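Local coordinates for calcium binding protein (Fasciola hepatica, PDB 5FX0), which probably binds calcium through the EF-hands of the full-length protein, of which this chain is the dynein light chain-like domain, at residues A[27-32]-A[56-61]; A[39-44]-A[49-54]; A[87-92]-A[96-101]. All coordinates share one frame; numbering follows the deposited sequence.

Interaction 1: residues A[27-32]-A[56-61]; sequences QVEVTE and KNYMDE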
loop_
_atom_site.group_PDB
_atom_site.type_symbol
_atom_site.label_atom_id
_atom_site.label_comp_id
_atom_site.label_asym_id
_atom_site.label_seq_id
_atom_site.Cartn_x
_atom_site.Cartn_y
_atom_site.Cartn_z
ATOM N N GLN A 27 2.942 11.493 15.379
ATOM C CA GLN A 27 1.678 10.769 15.225
ATOM C C GLN A 27 0.514 11.734 15.268
ATOM O O GLN A 27 -0.375 11.635 14.449
ATOM C CB GLN A 27 1.451 9.712 16.320
ATOM C CG GLN A 27 2.462 8.573 16.377
ATOM C CD GLN A 27 2.315 7.747 17.646
ATOM O OE1 GLN A 27 1.210 7.359 18.025
ATOM N NE2 GLN A 27 3.424 7.451 18.281
ATOM N N VAL A 28 0.517 12.654 16.232
ATOM C CA VAL A 28 -0.560 13.632 16.371
ATOM C C VAL A 28 -0.621 14.543 15.130
ATOM O O VAL A 28 -1.684 14.707 14.577
ATOM C CB VAL A 28 -0.443 14.461 17.690
ATOM C CG1 VAL A 28 -1.459 15.615 17.735
ATOM C CG2 VAL A 28 -0.647 13.561 18.910
ATOM N N GLU A 29 0.505 15.097 14.683
ATOM C CA GLU A 29 0.517 15.979 13.491
ATOM C C GLU A 29 0.014 15.283 12.234
ATOM O O GLU A 29 -0.812 15.825 11.503
ATOM C CB GLU A 29 1.919 16.481 13.178
ATOM C CG GLU A 29 2.473 17.489 14.155
ATOM C CD GLU A 29 3.841 18.009 13.741
ATOM O OE1 GLU A 29 4.689 17.208 13.265
ATOM O OE2 GLU A 29 4.071 19.231 13.908
ATOM N N VAL A 30 0.534 14.087 11.990
ATOM C CA VAL A 30 0.179 13.314 10.815
ATOM C C VAL A 30 -1.308 12.956 10.814
ATOM O O VAL A 30 -1.981 13.113 9.784
ATOM C CB VAL A 30 1.035 12.039 10.715
ATOM C CG1 VAL A 30 0.531 11.097 9.637
ATOM C CG2 VAL A 30 2.483 12.408 10.431
ATOM N N THR A 31 -1.832 12.484 11.948
ATOM C CA THR A 31 -3.248 12.106 12.004
ATOM C C THR A 31 -4.202 13.322 11.931
ATOM O O THR A 31 -5.192 13.254 11.233
ATOM C CB THR A 31 -3.579 11.227 13.216
ATOM O OG1 THR A 31 -3.196 11.897 14.401
ATOM C CG2 THR A 31 -2.862 9.887 13.149
ATOM N N GLU A 32 -3.885 14.439 12.582
ATOM C CA GLU A 32 -4.729 15.656 12.458
ATOM C C GLU A 32 -4.764 16.184 11.014
ATOM O O GLU A 32 -5.827 16.538 10.499
ATOM C CB GLU A 32 -4.279 16.779 13.391
ATOM C CG GLU A 32 -4.239 16.444 14.884
ATOM C CD GLU A 32 -5.589 16.207 15.545
ATOM O OE1 GLU A 32 -6.656 16.323 14.891
ATOM O OE2 GLU A 32 -5.570 15.899 16.762
ATOM N N LYS A 56 1.565 12.812 1.248
ATOM C CA LYS A 56 2.966 12.569 0.869
ATOM C C LYS A 56 3.789 13.863 0.778
ATOM O O LYS A 56 4.926 13.886 1.217
ATOM C CB LYS A 56 3.075 11.713 -0.409
ATOM C CG LYS A 56 3.919 12.333 -1.513
ATOM C CD LYS A 56 4.776 11.322 -2.238
ATOM C CE LYS A 56 5.961 11.993 -2.922
ATOM N NZ LYS A 56 7.238 11.363 -2.482
ATOM N N ASN A 57 3.208 14.913 0.205
ATOM C CA ASN A 57 3.856 16.234 0.098
ATOM C C ASN A 57 4.052 16.915 1.456
ATOM O O ASN A 57 5.139 17.418 1.730
ATOM C CB ASN A 57 3.062 17.166 -0.834
ATOM C CG ASN A 57 3.045 16.685 -2.289
ATOM O OD1 ASN A 57 3.828 15.840 -2.687
ATOM N ND2 ASN A 57 2.127 17.219 -3.074
ATOM N N TYR A 58 3.016 16.913 2.301
ATOM C CA TYR A 58 3.108 17.477 3.662
ATOM C C TYR A 58 4.249 16.847 4.466
ATOM O O TYR A 58 5.004 17.535 5.150
ATOM C CB TYR A 58 1.774 17.314 4.405
ATOM C CG TYR A 58 1.802 17.601 5.897
ATOM C CD1 TYR A 58 1.647 18.909 6.392
ATOM C CD2 TYR A 58 1.944 16.558 6.827
ATOM C CE1 TYR A 58 1.652 19.158 7.761
ATOM C CE2 TYR A 58 1.959 16.799 8.192
ATOM C CZ TYR A 58 1.801 18.091 8.657
ATOM O OH TYR A 58 1.819 18.306 10.016
ATOM N N MET A 59 4.396 15.535 4.340
ATOM C CA MET A 59 5.398 14.825 5.093
ATOM C C MET A 59 6.792 14.923 4.524
ATOM O O MET A 59 7.748 14.906 5.278
ATOM C CB MET A 59 4.976 13.383 5.228
ATOM C CG MET A 59 3.686 13.305 6.018
ATOM S SD MET A 59 3.520 11.715 6.788
ATOM C CE MET A 59 3.197 10.714 5.340
ATOM N N ASP A 60 6.905 14.973 3.205
ATOM C CA ASP A 60 8.179 15.271 2.542
ATOM C C ASP A 60 8.711 16.633 3.065
ATOM O O ASP A 60 9.825 16.725 3.567
ATOM C CB ASP A 60 8.020 15.283 0.987
ATOM C CG ASP A 60 8.013 13.864 0.340
ATOM O OD1 ASP A 60 8.383 12.851 0.961
ATOM O OD2 ASP A 60 7.639 13.752 -0.841
ATOM N N GLU A 61 7.870 17.655 2.984
ATOM C CA GLU A 61 8.209 19.016 3.427
ATOM C C GLU A 61 8.522 19.129 4.924
ATOM O O GLU A 61 9.448 19.843 5.308
ATOM C CB GLU A 61 7.075 19.985 3.076
ATOM C CG GLU A 61 6.883 20.217 1.579
ATOM C CD GLU A 61 5.482 20.704 1.227
ATOM O OE1 GLU A 61 4.809 21.308 2.094
ATOM O OE2 GLU A 61 5.046 20.477 0.075
#
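Tyr58 reaches from helix 48-63 to helix 24-40 and brings its hydroxyl against Glu29, OH of Tyr58 lying 3.7 Å from CB of Glu29. The carbonyl oxygen of Glu29 lies obliquely to the same ring, 3.9 Å from Tyr58 OH. With CG anti to the backbone N (chi1 169°), the side chain carries the phenol across to helix 24-40. Deeper in, the sulfur of Met59 meets the forked end of Val30, with SD of Met59 3.9 Å from CG2 of Val30 and 4.2 Å from its CG1. These two side chains cross at about a right angle, and a bend at chi3 (-71°) turns CE of Met59 toward the sheet, onto Ala99. The pairing of the two helices, which pack against one face of the antiparallel sheet, is characteristic of the dynein light chain fold. No hydrogen bond joins the two segments, so packing alone links them here. Around this first shell, Glu29 OE1 is hydrogen-bonded to the hydroxyl of Tyr63, one turn beyond Met59 on the same helix, and Val30 also rests on Met55, Tyr63 and Ile88.

Interaction 2: residues A[39-44]-A[49-54]; sequences TAHNGK and KDVAQD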
loop_
_atom_site.group_PDB
_atom_site.type_symbol
_atom_site.label_atom_id
_atom_site.label_comp_id
_atom_site.label_asym_id
_atom_site.label_seq_id
_atom_site.Cartn_x
_atom_site.Cartn_y
_atom_site.Cartn_z
ATOM N N THR A 39 -11.696 15.518 5.471
ATOM C CA THR A 39 -12.881 16.277 5.782
ATOM C C THR A 39 -13.130 17.339 4.728
ATOM O O THR A 39 -14.231 17.424 4.214
ATOM C CB THR A 39 -12.764 16.895 7.179
ATOM O OG1 THR A 39 -12.660 15.834 8.130
ATOM C CG2 THR A 39 -13.991 17.744 7.516
ATOM N N ALA A 40 -12.110 18.124 4.393
ATOM C CA ALA A 40 -12.197 19.075 3.276
ATOM C C ALA A 40 -12.830 18.443 2.019
ATOM O O ALA A 40 -13.802 18.970 1.475
ATOM C CB ALA A 40 -10.825 19.660 2.955
ATOM N N HIS A 41 -12.338 17.273 1.618
ATOM C CA HIS A 41 -12.813 16.603 0.400
ATOM C C HIS A 41 -14.152 15.842 0.614
ATOM O O HIS A 41 -14.540 15.047 -0.233
ATOM C CB HIS A 41 -11.737 15.621 -0.130
ATOM C CG HIS A 41 -10.416 16.254 -0.492
ATOM N ND1 HIS A 41 -9.637 15.794 -1.535
ATOM C CD2 HIS A 41 -9.723 17.281 0.058
ATOM C CE1 HIS A 41 -8.528 16.508 -1.612
ATOM N NE2 HIS A 41 -8.554 17.415 -0.654
ATOM N N ASN A 42 -14.845 16.079 1.734
ATOM C CA ASN A 42 -16.086 15.364 2.118
ATOM C C ASN A 42 -16.001 13.830 2.256
ATOM O O ASN A 42 -17.027 13.159 2.264
ATOM C CB ASN A 42 -17.253 15.730 1.170
ATOM C CG ASN A 42 -17.599 17.208 1.182
ATOM O OD1 ASN A 42 -18.158 17.720 0.217
ATOM N ND2 ASN A 42 -17.295 17.893 2.277
ATOM N N GLY A 43 -14.801 13.276 2.393
ATOM C CA GLY A 43 -14.626 11.820 2.421
ATOM C C GLY A 43 -14.905 11.055 1.129
ATOM O O GLY A 43 -15.037 9.832 1.170
ATOM N N LYS A 44 -14.968 11.745 -0.014
ATOM C CA LYS A 44 -15.304 11.102 -1.294
ATOM C C LYS A 44 -14.203 10.118 -1.679
ATOM O O LYS A 44 -13.030 10.377 -1.420
ATOM C CB LYS A 44 -15.433 12.128 -2.431
ATOM C CG LYS A 44 -16.460 13.242 -2.272
ATOM C CD LYS A 44 -16.370 14.233 -3.441
ATOM C CE LYS A 44 -16.621 15.677 -3.025
ATOM N NZ LYS A 44 -18.003 15.933 -2.521
ATOM N N LYS A 49 -6.970 9.647 -4.046
ATOM C CA LYS A 49 -5.683 9.886 -4.721
ATOM C C LYS A 49 -5.108 11.274 -4.399
ATOM O O LYS A 49 -3.895 11.398 -4.188
ATOM C CB LYS A 49 -5.779 9.699 -6.247
ATOM C CG LYS A 49 -5.278 8.356 -6.744
ATOM C CD LYS A 49 -5.333 8.278 -8.265
ATOM C CE LYS A 49 -5.025 6.864 -8.741
ATOM N NZ LYS A 49 -5.183 6.700 -10.213
ATOM N N ASP A 50 -5.964 12.299 -4.335
ATOM C CA ASP A 50 -5.497 13.661 -3.996
ATOM C C ASP A 50 -5.089 13.749 -2.535
ATOM O O ASP A 50 -4.062 14.346 -2.208
ATOM C CB ASP A 50 -6.563 14.728 -4.287
ATOM C CG ASP A 50 -7.017 14.729 -5.750
ATOM O OD1 ASP A 50 -6.160 14.504 -6.637
ATOM O OD2 ASP A 50 -8.229 14.942 -6.007
ATOM N N VAL A 51 -5.892 13.146 -1.660
ATOM C CA VAL A 51 -5.535 13.053 -0.238
ATOM C C VAL A 51 -4.200 12.316 -0.075
ATOM O O VAL A 51 -3.337 12.795 0.658
ATOM C CB VAL A 51 -6.637 12.383 0.601
ATOM C CG1 VAL A 51 -6.166 12.192 2.043
ATOM C CG2 VAL A 51 -7.936 13.205 0.529
ATOM N N ALA A 52 -4.008 11.206 -0.792
ATOM C CA ALA A 52 -2.746 10.461 -0.704
ATOM C C ALA A 52 -1.550 11.320 -1.149
ATOM O O ALA A 52 -0.457 11.258 -0.559
ATOM C CB ALA A 52 -2.815 9.174 -1.511
ATOM N N GLN A 53 -1.789 12.148 -2.160
ATOM C CA GLN A 53 -0.768 13.053 -2.699
ATOM C C GLN A 53 -0.391 14.143 -1.710
ATOM O O GLN A 53 0.788 14.333 -1.435
ATOM C CB GLN A 53 -1.242 13.684 -4.008
ATOM C CG GLN A 53 -0.135 14.346 -4.816
ATOM C CD GLN A 53 -0.667 15.222 -5.938
ATOM O OE1 GLN A 53 -0.012 16.171 -6.349
ATOM N NE2 GLN A 53 -1.863 14.912 -6.432
ATOM N N ASP A 54 -1.384 14.842 -1.177
ATOM C CA ASP A 54 -1.144 15.879 -0.146
ATOM C C ASP A 54 -0.534 15.362 1.164
ATOM O O ASP A 54 0.307 16.030 1.771
ATOM C CB ASP A 54 -2.428 16.659 0.148
ATOM C CG ASP A 54 -2.988 17.354 -1.101
ATOM O OD1 ASP A 54 -2.190 17.695 -2.016
ATOM O OD2 ASP A 54 -4.231 17.534 -1.171
#
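His41 projects from the C-terminal end of helix 24-40 toward helix 48-63, and its imidazole makes all of the contact from the 39-44 side. From CB the side chain leaves with CG anti to the carbonyl carbon (chi1 -60°), which directs the ring at the first turns of the second helix. CG of His41 lies 4.1 Å from CG2 of Val51, and ND1 of His41 comes closer to that methyl, at 3.7 Å. The methyl sits over one face of the ring, offset toward its rim, in a CH-pi contact of 4.0 Å from Val51 CG2 to the His41 ring centroid. Further out, CE1 of His41 meets CB of Asp50 at 3.8 Å, this time at the ring edge and in its plane. NE2 of His41 is 4.4 Å from OD2 of Asp54, which lies obliquely to the ring, too far for a bond; these acidic neighbours, with Glu47 also close by, might favour a protonated imidazole. Behind the ring the chain turns sharply. Asn42, with positive phi, is the C-prime residue of a Schellman motif in which Gly43 N bonds to Val38 O and Asn42 N to Thr39 O, and a type I' turn runs from His41 to Lys44. Val51 continues inward to Phe34 and Val38 of helix 24-40 and to Ile71 of strand 67-72, while Ala52 and Gln53 pack on His79 and His82 of the second subunit.

Interaction 3: residues A[87-92]-A[96-101]; sequences SIQFRY and ICLAWR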
loop_
_atom_site.group_PDB
_atom_site.type_symbol
_atom_site.label_atom_id
_atom_site.label_comp_id
_atom_site.label_asym_id
_atom_site.label_seq_id
_atom_site.Cartn_x
_atom_site.Cartn_y
_atom_site.Cartn_z
ATOM N N SER A 87 7.221 4.883 9.951
ATOM C CA SER A 87 5.955 4.504 9.380
ATOM C C SER A 87 4.833 4.777 10.347
ATOM O O SER A 87 5.019 4.855 11.566
ATOM C CB SER A 87 5.945 3.020 9.058
ATOM O OG SER A 87 5.939 2.283 10.260
ATOM N N ILE A 88 3.651 4.871 9.776
ATOM C CA ILE A 88 2.424 5.021 10.524
ATOM C C ILE A 88 1.308 4.361 9.718
ATOM O O ILE A 88 1.299 4.401 8.469
ATOM C CB ILE A 88 2.170 6.487 10.873
ATOM C CG1 ILE A 88 1.062 6.633 11.897
ATOM C CG2 ILE A 88 1.880 7.346 9.645
ATOM C CD1 ILE A 88 1.046 8.019 12.499
ATOM N N GLN A 89 0.432 3.683 10.447
ATOM C CA GLN A 89 -0.741 3.017 9.916
ATOM C C GLN A 89 -1.856 3.352 10.864
ATOM O O GLN A 89 -1.736 3.144 12.053
ATOM C CB GLN A 89 -0.544 1.532 9.888
ATOM C CG GLN A 89 0.675 1.120 9.102
ATOM C CD GLN A 89 0.958 -0.335 9.291
ATOM O OE1 GLN A 89 0.054 -1.165 9.286
ATOM N NE2 GLN A 89 2.213 -0.655 9.498
ATOM N N PHE A 90 -2.926 3.912 10.344
ATOM C CA PHE A 90 -4.055 4.256 11.175
ATOM C C PHE A 90 -5.347 4.224 10.389
ATOM O O PHE A 90 -5.339 4.218 9.172
ATOM C CB PHE A 90 -3.828 5.607 11.856
ATOM C CG PHE A 90 -3.699 6.752 10.917
ATOM C CD1 PHE A 90 -2.500 7.034 10.333
ATOM C CD2 PHE A 90 -4.787 7.562 10.630
ATOM C CE1 PHE A 90 -2.364 8.098 9.452
ATOM C CE2 PHE A 90 -4.672 8.629 9.744
ATOM C CZ PHE A 90 -3.451 8.904 9.168
ATOM N N ARG A 91 -6.442 4.166 11.115
ATOM C CA ARG A 91 -7.770 4.121 10.538
ATOM C C ARG A 91 -8.478 5.431 10.893
ATOM O O ARG A 91 -8.397 5.925 12.022
ATOM C CB ARG A 91 -8.516 2.909 11.083
ATOM C CG ARG A 91 -10.001 2.825 10.726
ATOM C CD ARG A 91 -10.643 1.500 11.142
ATOM N NE ARG A 91 -10.146 0.403 10.301
ATOM C CZ ARG A 91 -9.153 -0.450 10.603
ATOM N NH1 ARG A 91 -8.511 -0.406 11.767
ATOM N NH2 ARG A 91 -8.792 -1.372 9.714
ATOM N N TYR A 92 -9.144 6.005 9.910
ATOM C CA TYR A 92 -10.076 7.095 10.142
ATOM C C TYR A 92 -11.371 6.749 9.426
ATOM O O TYR A 92 -11.452 6.803 8.212
ATOM C CB TYR A 92 -9.514 8.395 9.639
ATOM C CG TYR A 92 -10.404 9.575 9.961
ATOM C CD1 TYR A 92 -10.793 9.849 11.279
ATOM C CD2 TYR A 92 -10.859 10.417 8.956
ATOM C CE1 TYR A 92 -11.608 10.922 11.571
ATOM C CE2 TYR A 92 -11.669 11.494 9.246
ATOM C CZ TYR A 92 -12.042 11.738 10.544
ATOM O OH TYR A 92 -12.839 12.805 10.811
ATOM N N ILE A 96 -8.089 3.602 5.717
ATOM C CA ILE A 96 -6.861 3.209 6.397
ATOM C C ILE A 96 -5.786 3.969 5.660
ATOM O O ILE A 96 -5.731 3.909 4.441
ATOM C CB ILE A 96 -6.596 1.685 6.303
ATOM C CG1 ILE A 96 -7.615 0.906 7.161
ATOM C CG2 ILE A 96 -5.161 1.342 6.720
ATOM C CD1 ILE A 96 -7.765 -0.560 6.785
ATOM N N CYS A 97 -4.946 4.686 6.400
ATOM C CA CYS A 97 -3.781 5.344 5.843
ATOM C C CYS A 97 -2.500 4.605 6.231
ATOM O O CYS A 97 -2.226 4.427 7.396
ATOM C CB CYS A 97 -3.725 6.793 6.314
ATOM S SG CYS A 97 -2.301 7.674 5.665
ATOM N N LEU A 98 -1.742 4.181 5.232
ATOM C CA LEU A 98 -0.407 3.663 5.396
ATOM C C LEU A 98 0.558 4.714 4.841
ATOM O O LEU A 98 0.465 5.079 3.684
ATOM C CB LEU A 98 -0.232 2.354 4.620
ATOM C CG LEU A 98 -1.302 1.282 4.796
ATOM C CD1 LEU A 98 -0.950 0.105 3.898
ATOM C CD2 LEU A 98 -1.458 0.822 6.253
ATOM N N ALA A 99 1.479 5.189 5.664
ATOM C CA ALA A 99 2.512 6.141 5.223
ATOM C C ALA A 99 3.836 5.723 5.813
ATOM O O ALA A 99 3.912 5.377 6.976
ATOM C CB ALA A 99 2.159 7.575 5.642
ATOM N N TRP A 100 4.875 5.743 5.012
ATOM C CA TRP A 100 6.191 5.408 5.497
ATOM C C TRP A 100 7.271 6.020 4.630
ATOM O O TRP A 100 7.029 6.469 3.510
ATOM C CB TRP A 100 6.344 3.899 5.580
ATOM C CG TRP A 100 6.410 3.248 4.268
ATOM C CD1 TRP A 100 7.531 2.916 3.589
ATOM C CD2 TRP A 100 5.312 2.834 3.458
ATOM N NE1 TRP A 100 7.213 2.329 2.406
ATOM C CE2 TRP A 100 5.853 2.260 2.296
ATOM C CE3 TRP A 100 3.932 2.882 3.604
ATOM C CZ2 TRP A 100 5.051 1.739 1.269
ATOM C CZ3 TRP A 100 3.131 2.365 2.588
ATOM C CH2 TRP A 100 3.692 1.802 1.439
ATOM N N ARG A 101 8.470 6.051 5.167
ATOM C CA ARG A 101 9.544 6.787 4.571
ATOM C C ARG A 101 10.617 5.820 4.144
ATOM O O ARG A 101 10.875 4.833 4.828
ATOM C CB ARG A 101 10.092 7.789 5.566
ATOM C CG ARG A 101 10.904 8.885 4.892
ATOM C CD ARG A 101 12.237 9.152 5.567
ATOM N NE ARG A 101 12.203 10.416 6.290
ATOM C CZ ARG A 101 12.753 10.649 7.480
ATOM N NH1 ARG A 101 13.390 9.693 8.173
ATOM N NH2 ARG A 101 12.647 11.869 7.993
#
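The Phe90 ring carries Cys97 over one face: CB of Cys97 lies 3.9 Å from the Phe90 ring centroid, a CH-pi contact displaced toward the rim. SG of Cys97 stands obliquely to the same ring, 4.6 Å from the Phe90 centroid, and the Phe90 and Phe34 rings meet edge-to-face. A chi1 of 63°, which places CG of Phe90 between its backbone N and carbonyl carbon, tips the phenyl over the neighbouring strand. The guanidinium of Arg91 runs beside Ile96, the two side chains pointing the same way, and its NH1 forms a salt bridge with Glu16. On the sheet face that carries Arg91 and Ile96, Leu98 passes obliquely by Gln89, CD2 of Leu98 touching CG of Gln89 at 3.6 Å; OE1 of Gln89 is hydrogen-bonded to Tyr76. The strands form an antiparallel beta hairpin, their axes 4.7 Å apart at closest. Ile88 with Ala99 and Phe90 with Cys97 are its hydrogen-bonded pairs; Ala99 N to Ile88 O, at 2.9 Å, is nearly straight (N-H...O 174°). Ser87 with Trp100, Gln89 with Leu98 and Arg91 with Ile96 are non-hydrogen-bonded. Within this chain's sheet the hairpin is central, between strands 15-20 and 67-72. Phe90 and Cys97 look to helix 24-40, whereas Gln89, Ile96 and Leu98 pack toward strand 75-79, and Trp100 packs on Gln68 of its own chain and of the second subunit.

In the fold
Interactions 1 and 2 both join helices 24-40 and 48-63, with centres about 14 Å apart; along the chain, interaction 2 is nested inside the loop that interaction 1 closes. Interaction 3 follows in sequence as the central hairpin of the sheet, its centre about 10 Å from that of interaction 1 and about 14 Å from that of interaction 2. Helices and sheet meet directly where Val30 CG1 lies 4.0 Å from Ile88 CG2 and Thr31 CG2 lies 3.9 Å from Phe90 CD2. Interaction 2 touches the hairpin more peripherally, through Thr39 and Tyr92. Together they hold the helix pair against one face of the sheet of the dynein light chain-like domain, which pairs with a second copy in the assembly.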